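Local structure of domain of Unknown Function with a Cystatin-Like Fold (Nostoc punctiforme, 2RGQ) at residues 10-15 with 85-90. The protein is of unknown function but adopts a cystatin-like fold and belongs to the SnoaL-like family of the NTF2 clan. Sequence-based numbering, arbitrary orientation.
Sequences LEIMEL and ATMESY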
loop_
_atom_site.group_PDB
_atom_site.type_symbol
_atom_site.label_atom_id
_atom_site.label_comp_id
_atom_site.label_asym_id
_atom_site.label_seq_id
_atom_site.Cartn_x
_atom_site.Cartn_y
_atom_site.Cartn_z
ATOM N N LEU B 10 -10.252 -8.593 -0.916
ATOM C CA LEU B 10 -10.397 -7.132 -0.825
ATOM C C LEU B 10 -11.054 -6.719 0.493
ATOM O O LEU B 10 -10.584 -5.778 1.157
ATOM C CB LEU B 10 -11.126 -6.588 -2.037
ATOM C CG LEU B 10 -10.434 -6.680 -3.373
ATOM C CD1 LEU B 10 -11.411 -6.451 -4.486
ATOM C CD2 LEU B 10 -9.289 -5.644 -3.482
ATOM N N GLU B 11 -12.092 -7.441 0.900
ATOM C CA GLU B 11 -12.769 -7.210 2.207
ATOM C C GLU B 11 -11.823 -7.453 3.375
ATOM O O GLU B 11 -11.813 -6.702 4.356
ATOM C CB GLU B 11 -14.048 -8.059 2.357
ATOM C CG GLU B 11 -15.004 -7.538 3.461
ATOM C CD GLU B 11 -16.261 -8.373 3.663
ATOM O OE1 GLU B 11 -16.726 -8.919 2.647
ATOM O OE2 GLU B 11 -16.769 -8.490 4.825
ATOM N N ILE B 12 -11.012 -8.500 3.297
ATOM C CA ILE B 12 -10.048 -8.775 4.384
ATOM C C ILE B 12 -8.985 -7.662 4.456
ATOM O O ILE B 12 -8.617 -7.226 5.556
ATOM C CB ILE B 12 -9.406 -10.176 4.208
ATOM C CG1 ILE B 12 -10.443 -11.286 4.409
ATOM C CG2 ILE B 12 -8.228 -10.409 5.124
ATOM C CD1 ILE B 12 -10.020 -12.614 3.798
HETATM N N MSE B 13 -8.480 -7.223 3.313
HETATM C CA MSE B 13 -7.540 -6.119 3.273
HETATM C C MSE B 13 -8.185 -4.860 3.864
HETATM O O MSE B 13 -7.522 -4.107 4.560
HETATM C CB MSE B 13 -7.020 -5.874 1.850
HETATM C CG MSE B 13 -5.945 -6.874 1.470
HETATM SE SE MSE B 13 -5.278 -6.402 -0.253
HETATM C CE MSE B 13 -6.632 -7.116 -1.159
ATOM N N GLU B 14 -9.461 -4.626 3.558
ATOM C CA GLU B 14 -10.214 -3.485 4.146
ATOM C C GLU B 14 -10.328 -3.536 5.675
ATOM O O GLU B 14 -10.375 -2.498 6.325
ATOM C CB GLU B 14 -11.580 -3.325 3.489
ATOM C CG GLU B 14 -11.503 -2.603 2.173
ATOM C CD GLU B 14 -12.883 -2.298 1.578
ATOM O OE1 GLU B 14 -13.897 -2.429 2.320
ATOM O OE2 GLU B 14 -12.945 -1.905 0.379
ATOM N N LEU B 15 -10.237 -4.719 6.281
ATOM C CA LEU B 15 -10.238 -4.780 7.756
ATOM C C LEU B 15 -9.036 -4.043 8.301
ATOM O O LEU B 15 -9.189 -3.287 9.268
ATOM C CB LEU B 15 -10.155 -6.189 8.299
ATOM C CG LEU B 15 -11.376 -7.080 8.128
ATOM C CD1 LEU B 15 -11.069 -8.581 8.372
ATOM C CD2 LEU B 15 -12.512 -6.557 9.029
ATOM N N ALA B 85 -9.356 -17.355 7.161
ATOM C CA ALA B 85 -8.144 -16.985 6.440
ATOM C C ALA B 85 -7.152 -16.329 7.386
ATOM O O ALA B 85 -7.460 -16.035 8.559
ATOM C CB ALA B 85 -8.472 -16.072 5.234
ATOM N N THR B 86 -5.930 -16.197 6.879
ATOM C CA THR B 86 -4.851 -15.550 7.576
ATOM C C THR B 86 -4.267 -14.528 6.628
ATOM O O THR B 86 -4.247 -14.756 5.416
ATOM C CB THR B 86 -3.769 -16.551 8.061
ATOM O OG1 THR B 86 -3.212 -17.225 6.927
ATOM C CG2 THR B 86 -4.359 -17.562 8.996
HETATM N N MSE B 87 -3.926 -13.365 7.160
HETATM C CA MSE B 87 -3.284 -12.302 6.417
HETATM C C MSE B 87 -1.980 -11.947 7.091
HETATM O O MSE B 87 -1.946 -11.897 8.324
HETATM C CB MSE B 87 -4.186 -11.054 6.369
HETATM C CG MSE B 87 -3.564 -9.929 5.562
HETATM SE SE MSE B 87 -4.775 -8.479 5.203
HETATM C CE MSE B 87 -5.317 -7.955 6.917
ATOM N N GLU B 88 -0.917 -11.700 6.303
ATOM C CA GLU B 88 0.353 -11.167 6.804
ATOM C C GLU B 88 0.530 -9.843 6.087
ATOM O O GLU B 88 0.195 -9.722 4.913
ATOM C CB GLU B 88 1.541 -12.101 6.558
ATOM C CG GLU B 88 1.334 -13.492 7.079
ATOM C CD GLU B 88 0.544 -14.390 6.120
ATOM O OE1 GLU B 88 0.898 -14.503 4.924
ATOM O OE2 GLU B 88 -0.455 -15.014 6.563
ATOM N N SER B 89 1.071 -8.841 6.756
ATOM C CA SER B 89 1.211 -7.543 6.148
ATOM C C SER B 89 2.227 -6.734 6.938
ATOM O O SER B 89 2.687 -7.181 7.991
ATOM C CB SER B 89 -0.124 -6.814 6.133
ATOM O OG SER B 89 -0.557 -6.419 7.438
ATOM N N TYR B 90 2.542 -5.556 6.411
ATOM C CA TYR B 90 3.378 -4.625 7.103
ATOM C C TYR B 90 2.582 -3.447 7.569
ATOM O O TYR B 90 1.639 -3.073 6.922
ATOM C CB TYR B 90 4.461 -4.077 6.187
ATOM C CG TYR B 90 5.612 -5.001 5.886
ATOM C CD1 TYR B 90 5.808 -6.206 6.564
ATOM C CD2 TYR B 90 6.572 -4.599 4.975
ATOM C CE1 TYR B 90 6.932 -6.973 6.338
ATOM C CE2 TYR B 90 7.702 -5.359 4.750
ATOM C CZ TYR B 90 7.861 -6.551 5.414
ATOM O OH TYR B 90 8.953 -7.331 5.208
#
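I12 meets A85 and M87 where helix 6-25 lies over strand 84-95. Its CB points at the strand, and its two branches find different partners. CG2 lies 4.0 Å from SE of M87. The longer branch ends in CD1, which rests 4.1 Å from CB of A85. With chi1 at -67°, CG1 carries CD1 to A85 while CG2, anti to the backbone N, faces the selenium of M87. The two side chains run antiparallel, I12 toward the strand and M87 toward the helix. M87 passes alongside I12, while the tip of I12 reaches A85. The backbone of I12 also takes part: the CE methyl of M87 comes within 3.6 Å of O of I12. M87 is a selenomethionine. Its CG is anti to the backbone N (chi1 -178°), and the chain runs extended to SE before chi3 bends CE toward the helix carbonyl.

This is the helix-on-sheet packing of the cystatin-like fold, in which the curved sheet holds the N-terminal helix against one face. The local axes pass 10.0 Å apart and are inclined at 54°. The CA atoms of I12 and M87, 7.9 Å apart, are the nearest CA pair of the two segments. The strand sits within the sheet, between strands 69-80 and 101-114.

M13 grazes the same selenium from the next position on the helix. Its CA is 4.1 Å and its CG 4.2 Å from SE of M87. Past CG the M13 chain turns from the strand. It also packs on I78 and on L10 of the second subunit, so the edge of this buried apolar contact borders a subunit interface.

L15, further along the helix, packs on V111 and W118 of the same sheet.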